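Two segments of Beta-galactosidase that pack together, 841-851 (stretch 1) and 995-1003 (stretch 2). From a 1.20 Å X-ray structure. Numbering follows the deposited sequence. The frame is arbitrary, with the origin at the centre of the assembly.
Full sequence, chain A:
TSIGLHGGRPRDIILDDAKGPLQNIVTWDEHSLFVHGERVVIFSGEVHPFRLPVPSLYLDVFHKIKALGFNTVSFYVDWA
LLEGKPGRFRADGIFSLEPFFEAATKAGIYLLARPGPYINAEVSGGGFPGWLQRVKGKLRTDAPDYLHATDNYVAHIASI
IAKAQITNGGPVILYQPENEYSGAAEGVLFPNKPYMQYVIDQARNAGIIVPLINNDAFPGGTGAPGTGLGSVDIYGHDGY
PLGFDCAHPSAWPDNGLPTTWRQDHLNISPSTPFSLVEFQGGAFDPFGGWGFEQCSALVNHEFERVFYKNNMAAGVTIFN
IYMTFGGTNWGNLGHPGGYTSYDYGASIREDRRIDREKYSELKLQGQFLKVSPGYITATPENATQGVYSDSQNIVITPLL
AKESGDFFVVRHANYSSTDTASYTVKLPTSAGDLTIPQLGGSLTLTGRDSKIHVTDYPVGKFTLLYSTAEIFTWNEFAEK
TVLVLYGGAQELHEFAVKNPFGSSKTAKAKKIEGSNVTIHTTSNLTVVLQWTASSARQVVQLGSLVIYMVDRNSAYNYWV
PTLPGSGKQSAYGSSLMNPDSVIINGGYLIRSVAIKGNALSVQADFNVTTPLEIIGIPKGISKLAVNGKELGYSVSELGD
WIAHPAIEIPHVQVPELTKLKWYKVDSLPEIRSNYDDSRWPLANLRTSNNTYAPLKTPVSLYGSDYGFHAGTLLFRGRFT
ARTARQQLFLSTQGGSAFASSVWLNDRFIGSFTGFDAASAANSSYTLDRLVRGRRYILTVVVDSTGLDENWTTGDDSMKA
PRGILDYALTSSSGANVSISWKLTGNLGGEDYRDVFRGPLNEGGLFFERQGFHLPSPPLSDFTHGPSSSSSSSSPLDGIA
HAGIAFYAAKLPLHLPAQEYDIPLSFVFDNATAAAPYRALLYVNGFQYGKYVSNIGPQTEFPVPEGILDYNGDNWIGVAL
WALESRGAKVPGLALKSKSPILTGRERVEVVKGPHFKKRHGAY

Stretch 1 (841-851) NEGGLFFERQG
Stretch 2 995-1003: HFKKRHGAY

Stretch 1 enters as a loop and forms a short helix from Phe 846, with Leu 845 at the N-cap. Gly 851 leaves the helix in a Schellman motif with phi/psi 85/12. Stretch 2 has no regular helix or strand. It is extended from His 995 to Arg 999, then makes a type II turn from Arg 999 to Ala 1002, with Gly 1001 at 80/6. In register, Gly 851 CA lies 6.1 Å from Phe 996 CA, and Gln 850 CA lies 6.1 Å from Ala 1002 CA. The two stretches bury 494 Å² between them.

Two salt bridges carry the charged contacts. Arg 999 points toward stretch 1, nearly extended with chi angles -67°, 177°, 168° and -170°. Its guanidinium meets the carboxylate of Glu 842 (m, t, chi3 8°) through two bonds: NH2 to Glu 842 OE2 at 2.8 Å and NH1 to Glu 842 OE1 at 3.0 Å. Both are nearly linear. In the second bridge the arginine belongs to the helix. Arg 849 (chi -60°, -170°, -51°, -104°) grips the C-terminal carboxylate, with NH2 to Tyr 1003 OXT at 2.8 Å and NE to Tyr 1003 O at 2.9 Å. Within stretch 1, Arg 849 NH1 bonds to Gly 844 O at 2.8 Å, which helps to hold the guanidinium in place.

Other hydrogen bonds reach the helix end. Arg 999 NH1 donates to Arg 849 O at 3.0 Å. Arg 999 NH1 is also 3.2 Å from Glu 848 O, but the angle is too poor for a bond. Gln 850 (m, m, chi3 -61°) gives a weak bond from NE2 to Tyr 1003 O at 3.5 Å. Water 1 bridges the backbones, donating to Gln 850 O at 2.8 Å and accepting from Arg 999 N at 2.9 Å.

Gly 851 CA sits over one face of the Arg 999 guanidinium, 3.8 Å from Arg 999 CZ. An ideal CB on Gly 851 would clash with Arg 999 NE at 3.0 Å, and at these backbone angles it would also be jammed against the carbonyl O of Gln 850, which by itself calls for glycine. Phe 996 (chi1 169°, chi2 83°) turns its ring edge to two carbonyls: CD1 is 3.3 Å from Gly 851 O, and CE1 is 3.4 Å from Gln 850 O. Ala 1002 CB points toward the helix and lies 3.6 Å from Gln 850 NE2.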

ATOM      1  N   ASN A 841       5.453 -12.877  13.881  1.00  7.11           N
ATOM      2  CA  ASN A 841       5.285 -11.812  14.868  1.00  7.57           C
ATOM      3  C   ASN A 841       6.364 -11.752  15.932  1.00  8.34           C
ATOM      4  O   ASN A 841       6.814 -10.656  16.286  1.00  9.29           O
ATOM      5  CB  ASN A 841       3.860 -11.971  15.489  1.00  8.40           C
ATOM      6  CG  ASN A 841       3.526 -10.815  16.434  1.00  8.37           C
ATOM      7  OD1 ASN A 841       3.480  -9.662  15.975  1.00  9.23           O
ATOM      8  ND2 ASN A 841       3.292 -11.123  17.701  1.00  8.01           N
ATOM      9  N   GLU A 842       6.737 -12.938  16.453  1.00  8.34           N
ATOM     10  CA  GLU A 842       7.747 -13.015  17.492  1.00 10.67           C
ATOM     11  C   GLU A 842       9.130 -13.353  16.980  1.00  9.57           C
ATOM     12  O   GLU A 842       9.245 -14.266  16.150  1.00 11.55           O
ATOM     13  CB  GLU A 842       7.568 -14.240  18.392  1.00 20.75           C
ATOM     14  CG  GLU A 842       6.288 -14.243  19.066  1.00 21.25           C
ATOM     15  CD  GLU A 842       5.990 -15.464  19.935  1.00 14.24           C
ATOM     16  OE1 GLU A 842       6.754 -16.423  20.274  1.00 12.64           O
ATOM     17  OE2 GLU A 842       4.805 -15.365  20.322  1.00 14.06           O
ATOM     18  N   GLY A 843      10.132 -12.699  17.515  1.00  9.66           N
ATOM     19  CA  GLY A 843      11.504 -13.177  17.336  1.00 10.39           C
ATOM     20  C   GLY A 843      11.947 -14.022  18.527  1.00  8.75           C
ATOM     21  O   GLY A 843      11.094 -14.555  19.284  1.00  9.35           O
ATOM     22  N   GLY A 844      13.278 -14.121  18.701  1.00  8.37           N
ATOM     23  CA  GLY A 844      13.856 -15.059  19.652  1.00  8.68           C
ATOM     24  C   GLY A 844      14.251 -14.420  20.984  1.00  7.99           C
ATOM     25  O   GLY A 844      14.899 -15.144  21.755  1.00  9.25           O
ATOM     26  N   LEU A 845      13.994 -13.127  21.229  1.00  7.61           N
ATOM     27  CA  LEU A 845      14.441 -12.598  22.500  1.00  8.42           C
ATOM     28  C   LEU A 845      13.673 -13.261  23.668  1.00  8.18           C
ATOM     29  O   LEU A 845      12.536 -13.686  23.507  1.00  8.70           O
ATOM     30  CB  LEU A 845      14.173 -11.087  22.547  1.00  8.54           C
ATOM     31  CG  LEU A 845      15.110 -10.241  21.657  1.00 11.00           C
ATOM     32  CD1 LEU A 845      14.614  -8.813  21.570  1.00 14.37           C
ATOM     33  CD2 LEU A 845      16.554 -10.299  22.142  1.00 14.96           C
ATOM     34  N   PHE A 846      14.329 -13.350  24.835  1.00  8.17           N
ATOM     35  CA  PHE A 846      13.749 -14.062  25.953  1.00  8.66           C
ATOM     36  C   PHE A 846      12.326 -13.636  26.237  1.00  8.08           C
ATOM     37  O   PHE A 846      11.441 -14.487  26.412  1.00  8.94           O
ATOM     38  CB  PHE A 846      14.619 -13.829  27.201  1.00 10.31           C
ATOM     39  CG  PHE A 846      13.997 -14.275  28.499  1.00 10.56           C
ATOM     40  CD1 PHE A 846      14.060 -15.640  28.829  1.00 13.74           C
ATOM     41  CD2 PHE A 846      13.391 -13.365  29.348  1.00 12.20           C
ATOM     42  CE1 PHE A 846      13.474 -16.039  30.024  1.00 15.05           C
ATOM     43  CE2 PHE A 846      12.810 -13.765  30.540  1.00 15.47           C
ATOM     44  CZ  PHE A 846      12.867 -15.123  30.866  1.00 17.71           C
ATOM     45  N   PHE A 847      12.048 -12.331  26.275  1.00  8.37           N
ATOM     46  CA  PHE A 847      10.652 -11.954  26.646  1.00  8.86           C
ATOM     47  C   PHE A 847       9.642 -12.481  25.622  1.00  9.06           C
ATOM     48  O   PHE A 847       8.495 -12.836  25.994  1.00 10.47           O
ATOM     49  CB  PHE A 847      10.476 -10.447  26.846  1.00  9.82           C
ATOM     50  CG  PHE A 847      10.469  -9.640  25.541  1.00  9.11           C
ATOM     51  CD1 PHE A 847       9.261  -9.294  24.976  1.00  9.94           C
ATOM     52  CD2 PHE A 847      11.631  -9.254  24.906  1.00  9.52           C
ATOM     53  CE1 PHE A 847       9.145  -8.568  23.796  1.00 10.31           C
ATOM     54  CE2 PHE A 847      11.563  -8.506  23.720  1.00 10.48           C
ATOM     55  CZ  PHE A 847      10.327  -8.187  23.163  1.00 11.10           C
ATOM     56  N   GLU A 848      10.018 -12.515  24.326  1.00  9.01           N
ATOM     57  CA  GLU A 848       9.116 -13.033  23.280  1.00  9.59           C
ATOM     58  C   GLU A 848       8.906 -14.535  23.442  1.00  7.91           C
ATOM     59  O   GLU A 848       7.786 -15.034  23.322  1.00  8.64           O
ATOM     60  CB  GLU A 848       9.734 -12.734  21.886  1.00  9.69           C
ATOM     61  CG  GLU A 848       9.935 -11.245  21.628  1.00 11.08           C
ATOM     62  CD  GLU A 848      10.561 -10.994  20.262  1.00 10.60           C
ATOM     63  OE1 GLU A 848      11.792 -11.274  20.064  1.00 10.43           O
ATOM     64  OE2 GLU A 848       9.811 -10.488  19.387  1.00 12.05           O
ATOM     65  N   ARG A 849      10.036 -15.250  23.715  1.00  7.71           N
ATOM     66  CA  ARG A 849       9.922 -16.691  23.840  1.00  7.59           C
ATOM     67  C   ARG A 849       8.972 -17.045  24.973  1.00  8.00           C
ATOM     68  O   ARG A 849       8.250 -18.043  24.879  1.00  9.56           O
ATOM     69  CB  ARG A 849      11.292 -17.334  24.137  1.00  7.98           C
ATOM     70  CG  ARG A 849      12.305 -17.037  23.005  1.00  8.07           C
ATOM     71  CD  ARG A 849      13.556 -17.878  23.182  1.00  9.29           C
ATOM     72  NE  ARG A 849      14.205 -17.872  24.491  1.00  9.42           N
ATOM     73  CZ  ARG A 849      15.310 -17.238  24.849  1.00  8.62           C
ATOM     74  NH1 ARG A 849      15.959 -16.406  24.037  1.00  9.16           N
ATOM     75  NH2 ARG A 849      15.794 -17.407  26.070  1.00  9.57           N
ATOM     76  N   GLN A 850       8.957 -16.265  26.051  1.00  8.98           N
ATOM     77  CA  GLN A 850       8.111 -16.586  27.197  1.00  9.58           C
ATOM     78  C   GLN A 850       6.668 -16.133  26.960  1.00  9.32           C
ATOM     79  O   GLN A 850       5.787 -16.512  27.730  1.00 11.63           O
ATOM     80  CB  GLN A 850       8.597 -15.846  28.450  1.00 11.76           C
ATOM     81  CG  GLN A 850      10.079 -16.156  28.779  1.00 14.67           C
ATOM     82  CD  GLN A 850      10.069 -17.457  29.593  1.00 29.13           C
ATOM     83  OE1 GLN A 850       9.492 -17.546  30.689  1.00 29.42           O
ATOM     84  NE2 GLN A 850      10.630 -18.486  29.042  1.00 18.12           N
ATOM     85  N   GLY A 851       6.409 -15.325  25.943  1.00  9.51           N
ATOM     86  CA  GLY A 851       5.051 -14.799  25.780  1.00 10.08           C
ATOM     87  C   GLY A 851       4.814 -13.540  26.616  1.00  9.07           C
ATOM     88  O   GLY A 851       3.649 -13.148  26.764  1.00 10.62           O
ATOM     89  N   HIS A 995      -4.525 -13.664  25.253  1.00 14.34           N
ATOM     90  CA  HIS A 995      -3.715 -13.122  26.326  1.00 13.32           C
ATOM     91  C   HIS A 995      -2.605 -14.079  26.721  1.00 12.87           C
ATOM     92  O   HIS A 995      -2.585 -15.252  26.297  1.00 15.87           O
ATOM     93  CB  HIS A 995      -4.628 -12.924  27.531  1.00 16.27           C
ATOM     94  CG  HIS A 995      -5.627 -11.834  27.326  1.00 19.84           C
ATOM     95  ND1 HIS A 995      -6.150 -11.281  26.191  1.00 23.34           N
ATOM     96  CD2 HIS A 995      -6.202 -11.129  28.345  1.00 27.26           C
ATOM     97  CE1 HIS A 995      -7.001 -10.317  26.472  1.00 30.94           C
ATOM     98  NE2 HIS A 995      -7.046 -10.211  27.794  1.00 37.22           N
ATOM     99  N   PHE A 996      -1.683 -13.572  27.559  1.00 13.56           N
ATOM    100  CA  PHE A 996      -0.627 -14.433  28.061  1.00 12.91           C
ATOM    101  C   PHE A 996      -1.185 -15.694  28.704  1.00 13.97           C
ATOM    102  O   PHE A 996      -2.111 -15.615  29.500  1.00 17.59           O
ATOM    103  CB  PHE A 996       0.217 -13.637  29.064  1.00 13.37           C
ATOM    104  CG  PHE A 996       1.185 -14.547  29.832  1.00 13.50           C
ATOM    105  CD1 PHE A 996       2.390 -14.902  29.268  1.00 12.59           C
ATOM    106  CD2 PHE A 996       0.890 -15.023  31.098  1.00 15.30           C
ATOM    107  CE1 PHE A 996       3.280 -15.738  29.912  1.00 12.96           C
ATOM    108  CE2 PHE A 996       1.750 -15.884  31.726  1.00 15.39           C
ATOM    109  CZ  PHE A 996       2.971 -16.246  31.165  1.00 13.77           C
ATOM    110  N   LYS A 997      -0.540 -16.814  28.456  1.00 14.67           N
ATOM    111  CA  LYS A 997      -0.718 -18.083  29.139  1.00 16.77           C
ATOM    112  C   LYS A 997       0.678 -18.670  29.241  1.00 15.74           C
ATOM    113  O   LYS A 997       1.441 -18.658  28.288  1.00 18.47           O
ATOM    114  CB  LYS A 997      -1.603 -19.045  28.358  1.00 23.64           C
ATOM    115  CG  LYS A 997      -3.097 -18.931  28.567  1.00 42.53           C
ATOM    116  CD  LYS A 997      -3.814 -19.596  27.397  1.00 53.95           C
ATOM    117  CE  LYS A 997      -3.405 -21.058  27.266  1.00 63.62           C
ATOM    118  NZ  LYS A 997      -4.531 -21.972  27.654  1.00 79.46           N
ATOM    119  N   LYS A 998       1.023 -19.203  30.397  1.00 16.14           N
ATOM    120  CA  LYS A 998       2.318 -19.803  30.596  1.00 17.06           C
ATOM    121  C   LYS A 998       2.601 -20.859  29.530  1.00 15.19           C
ATOM    122  O   LYS A 998       1.783 -21.746  29.252  1.00 16.74           O
ATOM    123  CB  LYS A 998       2.296 -20.413  31.992  1.00 22.53           C
ATOM    124  CG  LYS A 998       3.540 -21.239  32.193  1.00 25.42           C
ATOM    125  CD  LYS A 998       4.653 -20.354  32.692  1.00 26.43           C
ATOM    126  CE  LYS A 998       5.686 -21.311  33.305  1.00 28.59           C
ATOM    127  NZ  LYS A 998       6.993 -20.617  33.381  1.00 31.96           N
ATOM    128  N   ARG A 999       3.773 -20.722  28.892  1.00 12.57           N
ATOM    129  CA  ARG A 999       4.099 -21.654  27.795  1.00 12.09           C
ATOM    130  C   ARG A 999       4.868 -22.874  28.286  1.00 13.49           C
ATOM    131  O   ARG A 999       5.936 -22.763  28.931  1.00 19.76           O
ATOM    132  CB  ARG A 999       4.995 -20.935  26.776  1.00 11.96           C
ATOM    133  CG  ARG A 999       4.177 -19.805  26.089  1.00 11.58           C
ATOM    134  CD  ARG A 999       5.076 -19.041  25.136  1.00 10.38           C
ATOM    135  NE  ARG A 999       4.239 -18.187  24.286  1.00 10.24           N
ATOM    136  CZ  ARG A 999       4.703 -17.541  23.218  1.00  8.89           C
ATOM    137  NH1 ARG A 999       5.991 -17.617  22.885  1.00 10.99           N
ATOM    138  NH2 ARG A 999       3.884 -16.838  22.492  1.00 11.80           N
ATOM    139  N   HIS A1000       4.348 -24.053  27.985  1.00 12.86           N
ATOM    140  CA  HIS A1000       5.045 -25.287  28.371  1.00 13.46           C
ATOM    141  C   HIS A1000       6.254 -25.427  27.453  1.00 12.93           C
ATOM    142  O   HIS A1000       6.221 -25.155  26.221  1.00 17.88           O
ATOM    143  CB  HIS A1000       4.086 -26.468  28.312  1.00 18.70           C
ATOM    144  CG  HIS A1000       2.926 -26.386  29.291  1.00 20.39           C
ATOM    145  ND1 HIS A1000       2.487 -27.442  30.046  1.00 22.78           N
ATOM    146  CD2 HIS A1000       2.083 -25.371  29.615  1.00 22.66           C
ATOM    147  CE1 HIS A1000       1.437 -27.089  30.804  1.00 22.30           C
ATOM    148  NE2 HIS A1000       1.166 -25.815  30.571  1.00 24.48           N
ATOM    149  N   GLY A1001       7.357 -25.861  28.030  1.00 13.46           N
ATOM    150  CA  GLY A1001       8.553 -26.080  27.220  1.00 15.36           C
ATOM    151  C   GLY A1001       9.302 -24.813  26.915  1.00 14.31           C
ATOM    152  O   GLY A1001      10.238 -24.861  26.121  1.00 17.76           O
ATOM    153  N   ALA A1002       8.920 -23.666  27.478  1.00 12.98           N
ATOM    154  CA  ALA A1002       9.653 -22.460  27.153  1.00 12.34           C
ATOM    155  C   ALA A1002      11.046 -22.479  27.760  1.00 13.50           C
ATOM    156  O   ALA A1002      11.368 -23.248  28.681  1.00 13.96           O
ATOM    157  CB  ALA A1002       8.884 -21.259  27.675  1.00 13.16           C
ATOM    158  N   TYR A1003      11.879 -21.605  27.218  1.00 12.72           N
ATOM    159  CA  TYR A1003      13.261 -21.445  27.669  1.00 15.01           C
ATOM    160  C   TYR A1003      13.678 -19.994  27.360  1.00 15.26           C
ATOM    161  O   TYR A1003      12.927 -19.345  26.611  1.00 15.00           O
ATOM    162  CB  TYR A1003      14.200 -22.489  27.033  1.00 16.56           C
ATOM    163  CG  TYR A1003      14.248 -22.454  25.540  1.00 14.66           C
ATOM    164  CD1 TYR A1003      14.968 -21.517  24.812  1.00 13.69           C
ATOM    165  CD2 TYR A1003      13.566 -23.402  24.821  1.00 14.77           C
ATOM    166  CE1 TYR A1003      15.019 -21.492  23.438  1.00 12.23           C
ATOM    167  CE2 TYR A1003      13.586 -23.414  23.431  1.00 14.70           C
ATOM    168  CZ  TYR A1003      14.321 -22.448  22.755  1.00 12.02           C
ATOM    169  OH  TYR A1003      14.321 -22.433  21.379  1.00 13.16           O
ATOM    170  OXT TYR A1003      14.847 -19.481  27.773  1.00 22.46           O
TER
HETATM  171  O   HOH W   1       5.660 -18.649  29.459  1.00 14.55           O